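Local coordinates for MaoC domain protein dehydratase (Chloroflexus aurantiacus, PDB 4E3E) that catalyses the reversible dehydration of (2R,3S)-beta-methylmalyl-CoA to mesaconyl-CoA in the glyoxylate assimilation cycle, at residues Pro177-Ala182 / Pro302-Ile307; Arg245-Gly250 / Pro282-Asp287; Ala272-Gly277 / Leu340-Thr345. All coordinates share one frame; numbering follows the deposited sequence.

Interaction 1 of 3, residues Pro177-Ala182 / Pro302-Ile307; sequences PYTVSA and PGRTDI
Tyr178, Thr179 and Val180 meet Arg304, Asp306 and Ile307 in a contact between two loops, a charged pair gripping an extended backbone above a small apolar layer. Residues 177-182 belong to the long connection after strand 138-149; residues 302-307 form the loop between strands 288-300 and 307-318, up to the first residue of the latter. The pair is built within this loop: the Arg304 chain bends at chi2 and chi3, and its guanidinium meets the Asp306 carboxylate side-on, NE bonding OD1 at 2.9 Å and NH2 bonding OD2, each oxygen using its syn lone pair. Both partners then reach across. NH2 of Arg304 donates to Tyr178 O at 2.9 Å, with the oxygen almost exactly in the guanidinium plane. The anti lone pair of Asp306 OD2 receives the N-H of Val180 over 3.0 Å, nearly straight at 173°. OD2 is thus held by two donors and NH2 bonds two acceptors, which should fix the rotation of both flat groups. The apolar layer comes from Ile307, whose CD1 approaches the Tyr178 ring at CE1, 3.7 Å away, while its CG1 packs against Val180 CG2 at 3.8 Å; it crosses both side chains at about a right angle. The hydroxyl of Tyr178 is hydrogen-bonded to Ser270 OG, and its side chain lies about 6 Å from those of Pro62 and Val98, which probably belong to the substrate site, as in relatives. Thr179 is joined to Leu56 by a backbone hydrogen bond. Strand 338-349 lies against the apolar layer, Leu347 touching Tyr178 and Ile307 and Pro349 touching Val180.

Interaction 2 of 3, residues Arg245-Gly250 / Pro282-Asp287; sequences RRIVYG and PSFAGD
The guanidinium of Arg245 lies flat on the Phe284 ring, a cation-pi stack with centres 3.6 Å apart and planes 17° from parallel. Phe284 opens a type II beta turn, Phe284-Asp287, that leads into strand 288-300, and the arginine belongs to the loop preceding helix 250-265. NH2 of Arg245 sits over the ring's rim, 3.2 Å from Phe284 CD2, while CG of the same arginine comes down near CD1. This placement begins with CG between the backbone N and the carbonyl carbon (chi1 51°). At the ring's edge, in its plane, Arg246 O approaches CD1 of Phe284 to 3.4 Å, and CG1 of Ile247 meets CE1 of Phe284 at 4.0 Å. An alanine in place of Phe284 would probably leave the Arg245 guanidinium without its stacking surface and freer to turn, and open a gap beside Ile247. The backbones are joined directly by the N-H of Val248, bonded to Ser283 O at 3.0 Å. Farther out, the turn closes through Asp287 N and Phe284 O, and the N-H of Phe284 is hydrogen-bonded to OD2 of Asp287, coming from above the carboxylate plane. Lys318 forms a salt bridge with that oxygen, and the Phe243 ring packs edge-to-face with Phe284. Arg246 reaches beyond the chain to a salt bridge with Glu214 of the second subunit. Two waters link the loops: one joins Val248 O to Ser283 N, and the other donates to Arg246 O at 2.8 Å and accepts from Ala285 N at 2.9 Å.

Interaction 3 of 3, residues Ala272-Gly277 / Leu340-Thr345; sequences AAINSG and LDFDYT
Phe342 meets Ile274 and Gly277 across two antiparallel strands. Its CB begins a side chain whose CG lies anti to the backbone N (chi1 -175°), and the ring's near side then turns toward 272-277. CD1 of Phe342 passes Ser276 O at 3.8 Å, and CA of Gly277 lies at the ring edge, near its plane. One atom farther, CE1 of Phe342 meets Ile274 CG2 at 3.6 Å; at the tip CZ of Phe342 touches Ile274 CG1 at 3.7 Å and, more loosely, CD1 of Ile274. The two side chains cross at about a right angle. CE2, on the far side of the ring, lies over one face of the Tyr344 ring, offset toward its rim. Strands 270-278 and 338-349 are central neighbours in the sheet of this HotDog-clan enzyme, and their pairing contains two classic beta bulges. In one, Asn275 and Ser276 both face Asp343, shifting the register by one residue; the Asp343 carbonyl oxygen accepts both their N-H groups, that of Asn275 at 2.8 Å. Asp343 N returns a bond to Ser276 O. In the other, Ala272 and Ala273 face Thr345: Ala272 N bonds Thr345 O at 2.8 Å, the bond from Ala273 N to the same oxygen is weak, and Thr345 N donates to Ala273 O. On the sheet face away from the Phe342 ring, CB of Asp343 lies 3.3 Å from Ser276 OG, and the Asp343 carboxylate forms a salt bridge with Arg311 of strand 307-318. Ile254 of helix 250-265 packs on Phe342, and Tyr344 OH is hydrogen-bonded to Thr314 OG1.

Overall arrangement
Interaction 3 is the buried core, a pair of neighbouring strands whose contact is centred about 7 Å from the centre of the chain, whereas interactions 1 and 2 join loops, are only partly buried, and lie on opposite sides of that centre. All three involve the same group of strands or the loops leading into them: 302-307 and 282-287 precede strands 307-318 and 288-300, and strand 338-349, half of interaction 3, also packs against interaction 1. Their chemistry follows their place. Backbone bonding with apolar packing holds the strands, a salt-bridged pair reaching backbone atoms holds interaction 1, and a cation-pi stack with bridging waters holds interaction 2, which alone touches the second subunit.

Interaction 1 of 3, residues Pro177-Ala182 / Pro302-Ile307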
ATOM      1  N   PRO A 177      18.955 -18.743 -12.966  1.00 32.13           N
ATOM      2  CA  PRO A 177      19.725 -18.371 -11.771  1.00 33.75           C
ATOM      3  C   PRO A 177      19.510 -19.265 -10.566  1.00 35.16           C
ATOM      4  O   PRO A 177      20.122 -19.043  -9.529  1.00 39.88           O
ATOM      5  CB  PRO A 177      19.191 -16.982 -11.446  1.00 32.77           C
ATOM      6  CG  PRO A 177      17.766 -16.992 -11.955  1.00 29.47           C
ATOM      7  CD  PRO A 177      17.693 -17.982 -13.075  1.00 28.89           C
ATOM      8  N   TYR A 178      18.628 -20.245 -10.688  1.00 35.04           N
ATOM      9  CA  TYR A 178      18.395 -21.175  -9.589  1.00 34.13           C
ATOM     10  C   TYR A 178      18.428 -22.613 -10.087  1.00 34.16           C
ATOM     11  O   TYR A 178      18.514 -22.857 -11.293  1.00 38.33           O
ATOM     12  CB  TYR A 178      17.086 -20.846  -8.869  1.00 34.04           C
ATOM     13  CG  TYR A 178      15.909 -20.604  -9.779  1.00 31.60           C
ATOM     14  CD1 TYR A 178      15.166 -21.666 -10.276  1.00 37.59           C
ATOM     15  CD2 TYR A 178      15.526 -19.306 -10.136  1.00 33.60           C
ATOM     16  CE1 TYR A 178      14.073 -21.448 -11.110  1.00 40.14           C
ATOM     17  CE2 TYR A 178      14.439 -19.078 -10.967  1.00 32.92           C
ATOM     18  CZ  TYR A 178      13.714 -20.153 -11.453  1.00 36.11           C
ATOM     19  OH  TYR A 178      12.619 -19.943 -12.276  1.00 37.31           O
ATOM     20  N   THR A 179      18.384 -23.558  -9.154  1.00 35.44           N
ATOM     21  CA  THR A 179      18.512 -24.971  -9.472  1.00 32.19           C
ATOM     22  C   THR A 179      17.434 -25.747  -8.749  1.00 34.09           C
ATOM     23  O   THR A 179      17.128 -25.458  -7.596  1.00 35.46           O
ATOM     24  CB  THR A 179      19.871 -25.513  -9.003  1.00 36.61           C
ATOM     25  OG1 THR A 179      20.910 -24.712  -9.569  1.00 42.26           O
ATOM     26  CG2 THR A 179      20.055 -26.956  -9.454  1.00 35.62           C
ATOM     27  N   VAL A 180      16.882 -26.751  -9.421  1.00 31.79           N
ATOM     28  CA  VAL A 180      15.809 -27.554  -8.857  1.00 35.20           C
ATOM     29  C   VAL A 180      16.262 -28.998  -8.722  1.00 41.29           C
ATOM     30  O   VAL A 180      16.874 -29.542  -9.636  1.00 40.05           O
ATOM     31  CB  VAL A 180      14.562 -27.526  -9.765  1.00 37.21           C
ATOM     32  CG1 VAL A 180      13.461 -28.399  -9.189  1.00 41.41           C
ATOM     33  CG2 VAL A 180      14.060 -26.111  -9.929  1.00 38.68           C
ATOM     34  N   SER A 181      15.974 -29.623  -7.586  1.00 43.15           N
ATOM     35  CA  SER A 181      16.012 -31.084  -7.542  1.00 47.98           C
ATOM     36  C   SER A 181      14.705 -31.595  -6.984  1.00 49.43           C
ATOM     37  O   SER A 181      14.114 -30.969  -6.098  1.00 45.23           O
ATOM     38  CB  SER A 181      17.208 -31.615  -6.747  1.00 53.48           C
ATOM     39  OG  SER A 181      17.171 -31.171  -5.407  1.00 51.71           O
ATOM     40  N   ALA A 182      14.244 -32.717  -7.534  1.00 55.70           N
ATOM     41  CA  ALA A 182      13.048 -33.400  -7.048  1.00 59.12           C
ATOM     42  C   ALA A 182      13.094 -33.572  -5.531  1.00 57.94           C
ATOM     43  O   ALA A 182      12.099 -33.345  -4.839  1.00 73.56           O
ATOM     44  CB  ALA A 182      12.912 -34.751  -7.730  1.00 70.48           C
ATOM     45  N   PRO A 302      19.933 -25.391 -22.741  1.00 34.46           N
ATOM     46  CA  PRO A 302      21.251 -25.966 -22.992  1.00 34.72           C
ATOM     47  C   PRO A 302      21.993 -26.210 -21.692  1.00 38.54           C
ATOM     48  O   PRO A 302      22.079 -25.308 -20.854  1.00 41.35           O
ATOM     49  CB  PRO A 302      21.962 -24.886 -23.819  1.00 34.58           C
ATOM     50  CG  PRO A 302      20.869 -24.113 -24.460  1.00 35.32           C
ATOM     51  CD  PRO A 302      19.709 -24.152 -23.513  1.00 35.16           C
ATOM     52  N   GLY A 303      22.506 -27.425 -21.526  1.00 39.86           N
ATOM     53  CA  GLY A 303      23.324 -27.782 -20.369  1.00 35.68           C
ATOM     54  C   GLY A 303      22.553 -28.142 -19.103  1.00 42.04           C
ATOM     55  O   GLY A 303      23.172 -28.477 -18.085  1.00 45.41           O
ATOM     56  N   ARG A 304      21.216 -28.086 -19.159  1.00 38.97           N
ATOM     57  CA  ARG A 304      20.359 -28.290 -17.970  1.00 43.89           C
ATOM     58  C   ARG A 304      19.238 -29.288 -18.237  1.00 39.13           C
ATOM     59  O   ARG A 304      18.611 -29.246 -19.292  1.00 37.53           O
ATOM     60  CB  ARG A 304      19.698 -26.969 -17.523  1.00 37.81           C
ATOM     61  CG  ARG A 304      20.625 -25.777 -17.351  1.00 41.43           C
ATOM     62  CD  ARG A 304      21.421 -25.880 -16.071  1.00 47.02           C
ATOM     63  NE  ARG A 304      20.559 -25.871 -14.893  1.00 43.99           N
ATOM     64  CZ  ARG A 304      20.302 -24.794 -14.159  1.00 32.39           C
ATOM     65  NH1 ARG A 304      20.851 -23.624 -14.475  1.00 39.01           N
ATOM     66  NH2 ARG A 304      19.519 -24.897 -13.093  1.00 32.20           N
ATOM     67  N   THR A 305      18.959 -30.156 -17.266  1.00 37.43           N
ATOM     68  CA  THR A 305      17.793 -31.043 -17.353  1.00 34.81           C
ATOM     69  C   THR A 305      16.812 -30.879 -16.186  1.00 33.36           C
ATOM     70  O   THR A 305      15.765 -31.527 -16.170  1.00 35.67           O
ATOM     71  CB  THR A 305      18.207 -32.518 -17.466  1.00 38.72           C
ATOM     72  OG1 THR A 305      19.041 -32.857 -16.354  1.00 43.04           O
ATOM     73  CG2 THR A 305      18.959 -32.785 -18.791  1.00 41.03           C
ATOM     74  N   ASP A 306      17.141 -30.012 -15.223  1.00 35.21           N
ATOM     75  CA  ASP A 306      16.303 -29.784 -14.024  1.00 30.56           C
ATOM     76  C   ASP A 306      15.186 -28.749 -14.257  1.00 31.05           C
ATOM     77  O   ASP A 306      14.170 -28.743 -13.550  1.00 29.76           O
ATOM     78  CB  ASP A 306      17.179 -29.353 -12.835  1.00 30.32           C
ATOM     79  CG  ASP A 306      17.954 -28.043 -13.101  1.00 33.52           C
ATOM     80  OD1 ASP A 306      18.602 -27.911 -14.175  1.00 33.97           O
ATOM     81  OD2 ASP A 306      17.926 -27.150 -12.221  1.00 33.14           O
ATOM     82  N   ILE A 307      15.407 -27.878 -15.244  1.00 31.48           N
ATOM     83  CA  ILE A 307      14.530 -26.773 -15.588  1.00 27.44           C
ATOM     84  C   ILE A 307      14.444 -26.688 -17.105  1.00 29.52           C
ATOM     85  O   ILE A 307      15.430 -26.900 -17.797  1.00 32.90           O
ATOM     86  CB  ILE A 307      15.073 -25.423 -15.037  1.00 28.47           C
ATOM     87  CG1 ILE A 307      15.059 -25.433 -13.508  1.00 33.53           C
ATOM     88  CG2 ILE A 307      14.218 -24.246 -15.508  1.00 28.82           C
ATOM     89  CD1 ILE A 307      15.733 -24.243 -12.861  1.00 35.46           C
TER

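Interaction 2 of 3, residues Arg245-Gly250 / Pro282-Asp287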
ATOM      1  N   ARG A 245     -11.717   9.317 -19.364  1.00 33.71           N
ATOM      2  CA  ARG A 245     -11.307   8.722 -18.115  1.00 33.95           C
ATOM      3  C   ARG A 245      -9.829   8.399 -18.201  1.00 27.64           C
ATOM      4  O   ARG A 245      -9.272   8.286 -19.294  1.00 28.75           O
ATOM      5  CB  ARG A 245     -12.141   7.471 -17.787  1.00 40.39           C
ATOM      6  CG  ARG A 245     -12.220   6.450 -18.902  1.00 44.31           C
ATOM      7  CD  ARG A 245     -13.640   5.949 -19.130  1.00 55.21           C
ATOM      8  NE  ARG A 245     -13.680   5.115 -20.331  1.00 56.32           N
ATOM      9  CZ  ARG A 245     -14.040   3.835 -20.361  1.00 47.07           C
ATOM     10  NH1 ARG A 245     -14.447   3.219 -19.253  1.00 46.59           N
ATOM     11  NH2 ARG A 245     -14.013   3.170 -21.513  1.00 47.05           N
ATOM     12  N   ARG A 246      -9.194   8.279 -17.047  1.00 25.22           N
ATOM     13  CA  ARG A 246      -7.774   7.917 -16.976  1.00 28.85           C
ATOM     14  C   ARG A 246      -7.547   6.537 -17.576  1.00 32.44           C
ATOM     15  O   ARG A 246      -8.434   5.682 -17.523  1.00 30.12           O
ATOM     16  CB  ARG A 246      -7.302   7.955 -15.525  1.00 27.19           C
ATOM     17  CG  ARG A 246      -7.254   9.361 -14.933  1.00 30.57           C
ATOM     18  CD  ARG A 246      -7.256   9.327 -13.407  1.00 33.21           C
ATOM     19  NE  ARG A 246      -8.614   9.143 -12.882  1.00 30.80           N
ATOM     20  CZ  ARG A 246      -8.944   9.084 -11.589  1.00 25.72           C
ATOM     21  NH1 ARG A 246     -10.223   8.924 -11.258  1.00 23.95           N
ATOM     22  NH2 ARG A 246      -8.016   9.179 -10.627  1.00 25.81           N
ATOM     23  N   ILE A 247      -6.362   6.334 -18.148  1.00 31.27           N
ATOM     24  CA  ILE A 247      -6.002   5.095 -18.818  1.00 27.54           C
ATOM     25  C   ILE A 247      -5.060   4.328 -17.917  1.00 26.33           C
ATOM     26  O   ILE A 247      -4.116   4.901 -17.347  1.00 26.40           O
ATOM     27  CB  ILE A 247      -5.335   5.351 -20.193  1.00 25.57           C
ATOM     28  CG1 ILE A 247      -6.307   6.137 -21.090  1.00 35.36           C
ATOM     29  CG2 ILE A 247      -4.991   4.031 -20.869  1.00 27.35           C
ATOM     30  CD1 ILE A 247      -5.666   6.736 -22.327  1.00 45.13           C
ATOM     31  N   VAL A 248      -5.342   3.037 -17.760  1.00 26.91           N
ATOM     32  CA  VAL A 248      -4.517   2.172 -16.922  1.00 28.42           C
ATOM     33  C   VAL A 248      -3.202   1.877 -17.625  1.00 26.85           C
ATOM     34  O   VAL A 248      -3.183   1.506 -18.804  1.00 27.15           O
ATOM     35  CB  VAL A 248      -5.246   0.848 -16.559  1.00 27.40           C
ATOM     36  CG1 VAL A 248      -4.310  -0.108 -15.799  1.00 22.39           C
ATOM     37  CG2 VAL A 248      -6.495   1.141 -15.747  1.00 24.92           C
ATOM     38  N   TYR A 249      -2.106   2.055 -16.897  1.00 24.75           N
ATOM     39  CA  TYR A 249      -0.800   1.651 -17.355  1.00 20.42           C
ATOM     40  C   TYR A 249      -0.860   0.230 -17.927  1.00 26.00           C
ATOM     41  O   TYR A 249      -1.246  -0.731 -17.226  1.00 26.75           O
ATOM     42  CB  TYR A 249       0.181   1.695 -16.156  1.00 23.01           C
ATOM     43  CG  TYR A 249       1.531   1.075 -16.392  1.00 23.38           C
ATOM     44  CD1 TYR A 249       2.257   1.330 -17.572  1.00 26.61           C
ATOM     45  CD2 TYR A 249       2.137   0.257 -15.406  1.00 20.57           C
ATOM     46  CE1 TYR A 249       3.521   0.759 -17.775  1.00 25.80           C
ATOM     47  CE2 TYR A 249       3.382  -0.301 -15.615  1.00 23.22           C
ATOM     48  CZ  TYR A 249       4.069  -0.056 -16.800  1.00 26.62           C
ATOM     49  OH  TYR A 249       5.326  -0.629 -16.996  1.00 24.92           O
ATOM     50  N   GLY A 250      -0.461   0.091 -19.190  1.00 28.11           N
ATOM     51  CA  GLY A 250      -0.435  -1.216 -19.857  1.00 30.47           C
ATOM     52  C   GLY A 250       0.292  -2.304 -19.063  1.00 26.81           C
ATOM     53  O   GLY A 250      -0.146  -3.459 -19.026  1.00 23.81           O
ATOM     54  N   PRO A 282      -7.235  -0.023 -24.844  1.00 31.73           N
ATOM     55  CA  PRO A 282      -7.011   0.603 -23.542  1.00 31.09           C
ATOM     56  C   PRO A 282      -7.857  -0.077 -22.453  1.00 29.53           C
ATOM     57  O   PRO A 282      -8.904  -0.652 -22.738  1.00 32.15           O
ATOM     58  CB  PRO A 282      -7.465   2.056 -23.774  1.00 32.55           C
ATOM     59  CG  PRO A 282      -8.523   1.936 -24.820  1.00 32.91           C
ATOM     60  CD  PRO A 282      -8.067   0.827 -25.728  1.00 31.33           C
ATOM     61  N   SER A 283      -7.381  -0.011 -21.223  1.00 27.82           N
ATOM     62  CA  SER A 283      -8.048  -0.581 -20.062  1.00 25.63           C
ATOM     63  C   SER A 283      -8.334   0.564 -19.106  1.00 27.50           C
ATOM     64  O   SER A 283      -7.570   1.539 -19.058  1.00 28.79           O
ATOM     65  CB  SER A 283      -7.093  -1.555 -19.358  1.00 25.64           C
ATOM     66  OG  SER A 283      -6.945  -2.750 -20.099  1.00 27.85           O
ATOM     67  N   PHE A 284      -9.411   0.438 -18.330  1.00 29.71           N
ATOM     68  CA  PHE A 284      -9.902   1.525 -17.489  1.00 26.75           C
ATOM     69  C   PHE A 284     -10.341   0.969 -16.149  1.00 28.07           C
ATOM     70  O   PHE A 284     -10.670  -0.215 -16.063  1.00 27.00           O
ATOM     71  CB  PHE A 284     -11.102   2.176 -18.168  1.00 29.17           C
ATOM     72  CG  PHE A 284     -10.813   2.660 -19.561  1.00 33.72           C
ATOM     73  CD1 PHE A 284     -10.124   3.848 -19.769  1.00 35.36           C
ATOM     74  CD2 PHE A 284     -11.224   1.916 -20.670  1.00 35.29           C
ATOM     75  CE1 PHE A 284      -9.852   4.297 -21.055  1.00 39.72           C
ATOM     76  CE2 PHE A 284     -10.951   2.353 -21.959  1.00 35.22           C
ATOM     77  CZ  PHE A 284     -10.266   3.555 -22.150  1.00 38.56           C
ATOM     78  N   ALA A 285     -10.333   1.810 -15.104  1.00 25.39           N
ATOM     79  CA  ALA A 285     -10.907   1.432 -13.803  1.00 27.98           C
ATOM     80  C   ALA A 285     -12.337   1.020 -14.043  1.00 26.96           C
ATOM     81  O   ALA A 285     -13.010   1.638 -14.876  1.00 26.67           O
ATOM     82  CB  ALA A 285     -10.851   2.592 -12.827  1.00 30.09           C
ATOM     83  N   GLY A 286     -12.786  -0.042 -13.371  1.00 27.53           N
ATOM     84  CA  GLY A 286     -14.125  -0.580 -13.635  1.00 26.34           C
ATOM     85  C   GLY A 286     -14.161  -1.745 -14.620  1.00 27.53           C
ATOM     86  O   GLY A 286     -15.165  -2.465 -14.718  1.00 28.50           O
ATOM     87  N   ASP A 287     -13.093  -1.912 -15.391  1.00 26.22           N
ATOM     88  CA  ASP A 287     -12.961  -3.080 -16.242  1.00 28.45           C
ATOM     89  C   ASP A 287     -12.571  -4.286 -15.413  1.00 29.46           C
ATOM     90  O   ASP A 287     -11.720  -4.194 -14.512  1.00 29.50           O
ATOM     91  CB  ASP A 287     -11.907  -2.847 -17.326  1.00 29.93           C
ATOM     92  CG  ASP A 287     -12.366  -1.846 -18.396  1.00 29.44           C
ATOM     93  OD1 ASP A 287     -13.581  -1.582 -18.522  1.00 34.24           O
ATOM     94  OD2 ASP A 287     -11.499  -1.322 -19.129  1.00 31.72           O
TER
HETATM   95  O   HOH W   1      -9.901   4.629 -15.412  1.00 37.90           O
HETATM   96  O   HOH W   2      -4.599   0.525 -20.908  1.00 41.46           O

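Interaction 3 of 3, residues Ala272-Gly277 / Leu340-Thr345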
ATOM      1  N   ALA A 272      11.698 -15.284 -17.699  1.00 27.00           N
ATOM      2  CA  ALA A 272      13.097 -15.127 -18.074  1.00 28.30           C
ATOM      3  C   ALA A 272      13.287 -14.213 -19.283  1.00 27.94           C
ATOM      4  O   ALA A 272      14.390 -13.697 -19.510  1.00 27.43           O
ATOM      5  CB  ALA A 272      13.732 -16.484 -18.313  1.00 26.52           C
ATOM      6  N   ALA A 273      12.223 -14.012 -20.060  1.00 25.68           N
ATOM      7  CA  ALA A 273      12.284 -13.129 -21.211  1.00 26.02           C
ATOM      8  C   ALA A 273      10.912 -12.620 -21.591  1.00 25.93           C
ATOM      9  O   ALA A 273       9.906 -13.309 -21.384  1.00 28.51           O
ATOM     10  CB  ALA A 273      12.895 -13.849 -22.413  1.00 27.38           C
ATOM     11  N   ILE A 274      10.886 -11.422 -22.165  1.00 26.45           N
ATOM     12  CA  ILE A 274       9.703 -10.897 -22.848  1.00 27.70           C
ATOM     13  C   ILE A 274      10.011 -10.822 -24.348  1.00 27.90           C
ATOM     14  O   ILE A 274      10.958 -10.154 -24.757  1.00 29.59           O
ATOM     15  CB  ILE A 274       9.309  -9.510 -22.314  1.00 24.98           C
ATOM     16  CG1 ILE A 274       8.889  -9.627 -20.844  1.00 25.98           C
ATOM     17  CG2 ILE A 274       8.174  -8.917 -23.148  1.00 25.90           C
ATOM     18  CD1 ILE A 274       8.946  -8.323 -20.071  1.00 24.66           C
ATOM     19  N   ASN A 275       9.206 -11.511 -25.153  1.00 26.71           N
ATOM     20  CA  ASN A 275       9.433 -11.605 -26.605  1.00 27.15           C
ATOM     21  C   ASN A 275       8.659 -10.551 -27.380  1.00 27.64           C
ATOM     22  O   ASN A 275       9.169  -9.959 -28.340  1.00 29.08           O
ATOM     23  CB  ASN A 275       9.049 -13.002 -27.095  1.00 24.55           C
ATOM     24  CG  ASN A 275       9.711 -14.095 -26.278  1.00 28.05           C
ATOM     25  OD1 ASN A 275       9.041 -15.001 -25.750  1.00 33.87           O
ATOM     26  ND2 ASN A 275      11.017 -13.998 -26.133  1.00 20.74           N
ATOM     27  N   SER A 276       7.424 -10.315 -26.968  1.00 25.90           N
ATOM     28  CA  SER A 276       6.645  -9.226 -27.549  1.00 29.16           C
ATOM     29  C   SER A 276       5.476  -8.939 -26.638  1.00 32.84           C
ATOM     30  O   SER A 276       5.160  -9.739 -25.748  1.00 29.68           O
ATOM     31  CB  SER A 276       6.186  -9.548 -28.976  1.00 33.57           C
ATOM     32  OG  SER A 276       5.179 -10.532 -28.957  1.00 39.25           O
ATOM     33  N   GLY A 277       4.848  -7.789 -26.851  1.00 30.58           N
ATOM     34  CA  GLY A 277       3.776  -7.329 -25.995  1.00 25.32           C
ATOM     35  C   GLY A 277       3.051  -6.252 -26.752  1.00 29.04           C
ATOM     36  O   GLY A 277       3.667  -5.295 -27.232  1.00 35.97           O
ATOM     37  N   LEU A 340      -4.545  -7.126 -24.055  1.00 21.33           N
ATOM     38  CA  LEU A 340      -3.129  -7.481 -23.951  1.00 23.81           C
ATOM     39  C   LEU A 340      -2.853  -8.745 -24.738  1.00 28.10           C
ATOM     40  O   LEU A 340      -3.583  -9.725 -24.602  1.00 31.09           O
ATOM     41  CB  LEU A 340      -2.750  -7.729 -22.500  1.00 22.34           C
ATOM     42  CG  LEU A 340      -1.269  -8.091 -22.301  1.00 23.05           C
ATOM     43  CD1 LEU A 340      -0.401  -6.873 -22.617  1.00 21.10           C
ATOM     44  CD2 LEU A 340      -1.006  -8.636 -20.892  1.00 23.92           C
ATOM     45  N   ASP A 341      -1.808  -8.714 -25.560  1.00 26.55           N
ATOM     46  CA  ASP A 341      -1.271  -9.911 -26.195  1.00 28.17           C
ATOM     47  C   ASP A 341       0.200  -9.970 -25.802  1.00 27.02           C
ATOM     48  O   ASP A 341       1.012  -9.222 -26.337  1.00 27.16           O
ATOM     49  CB  ASP A 341      -1.441  -9.823 -27.720  1.00 29.07           C
ATOM     50  CG  ASP A 341      -0.908 -11.051 -28.450  1.00 30.85           C
ATOM     51  OD1 ASP A 341      -0.351 -11.968 -27.790  1.00 33.97           O
ATOM     52  OD2 ASP A 341      -1.033 -11.090 -29.692  1.00 32.80           O
ATOM     53  N   PHE A 342       0.534 -10.854 -24.865  1.00 24.05           N
ATOM     54  CA  PHE A 342       1.841 -10.843 -24.195  1.00 26.79           C
ATOM     55  C   PHE A 342       2.543 -12.171 -24.456  1.00 29.66           C
ATOM     56  O   PHE A 342       2.003 -13.224 -24.137  1.00 29.37           O
ATOM     57  CB  PHE A 342       1.630 -10.610 -22.681  1.00 24.26           C
ATOM     58  CG  PHE A 342       2.906 -10.452 -21.877  1.00 28.09           C
ATOM     59  CD1 PHE A 342       3.837  -9.461 -22.182  1.00 29.07           C
ATOM     60  CD2 PHE A 342       3.150 -11.274 -20.764  1.00 30.19           C
ATOM     61  CE1 PHE A 342       5.006  -9.320 -21.421  1.00 27.69           C
ATOM     62  CE2 PHE A 342       4.317 -11.135 -19.997  1.00 27.27           C
ATOM     63  CZ  PHE A 342       5.241 -10.157 -20.336  1.00 28.56           C
ATOM     64  N   ASP A 343       3.741 -12.117 -25.034  1.00 26.35           N
ATOM     65  CA  ASP A 343       4.454 -13.303 -25.493  1.00 25.82           C
ATOM     66  C   ASP A 343       5.782 -13.295 -24.750  1.00 25.89           C
ATOM     67  O   ASP A 343       6.581 -12.373 -24.899  1.00 27.95           O
ATOM     68  CB  ASP A 343       4.629 -13.191 -27.035  1.00 26.59           C
ATOM     69  CG  ASP A 343       5.633 -14.194 -27.642  1.00 29.02           C
ATOM     70  OD1 ASP A 343       6.310 -15.013 -26.957  1.00 27.38           O
ATOM     71  OD2 ASP A 343       5.754 -14.149 -28.879  1.00 32.63           O
ATOM     72  N   TYR A 344       6.014 -14.317 -23.934  1.00 23.82           N
ATOM     73  CA  TYR A 344       7.141 -14.313 -23.028  1.00 23.28           C
ATOM     74  C   TYR A 344       7.586 -15.736 -22.782  1.00 25.78           C
ATOM     75  O   TYR A 344       6.950 -16.694 -23.242  1.00 27.66           O
ATOM     76  CB  TYR A 344       6.777 -13.606 -21.700  1.00 23.45           C
ATOM     77  CG  TYR A 344       5.600 -14.225 -20.962  1.00 25.27           C
ATOM     78  CD1 TYR A 344       4.307 -14.168 -21.500  1.00 24.98           C
ATOM     79  CD2 TYR A 344       5.780 -14.890 -19.736  1.00 22.87           C
ATOM     80  CE1 TYR A 344       3.225 -14.736 -20.842  1.00 28.42           C
ATOM     81  CE2 TYR A 344       4.695 -15.466 -19.068  1.00 26.94           C
ATOM     82  CZ  TYR A 344       3.412 -15.378 -19.631  1.00 26.40           C
ATOM     83  OH  TYR A 344       2.322 -15.941 -18.986  1.00 24.36           O
ATOM     84  N   THR A 345       8.688 -15.868 -22.065  1.00 24.72           N
ATOM     85  CA  THR A 345       9.282 -17.160 -21.802  1.00 26.49           C
ATOM     86  C   THR A 345       9.458 -17.357 -20.299  1.00 29.38           C
ATOM     87  O   THR A 345      10.069 -16.514 -19.600  1.00 29.19           O
ATOM     88  CB  THR A 345      10.633 -17.289 -22.514  1.00 26.20           C
ATOM     89  OG1 THR A 345      10.433 -17.160 -23.926  1.00 25.09           O
ATOM     90  CG2 THR A 345      11.278 -18.643 -22.227  1.00 25.14           C
TER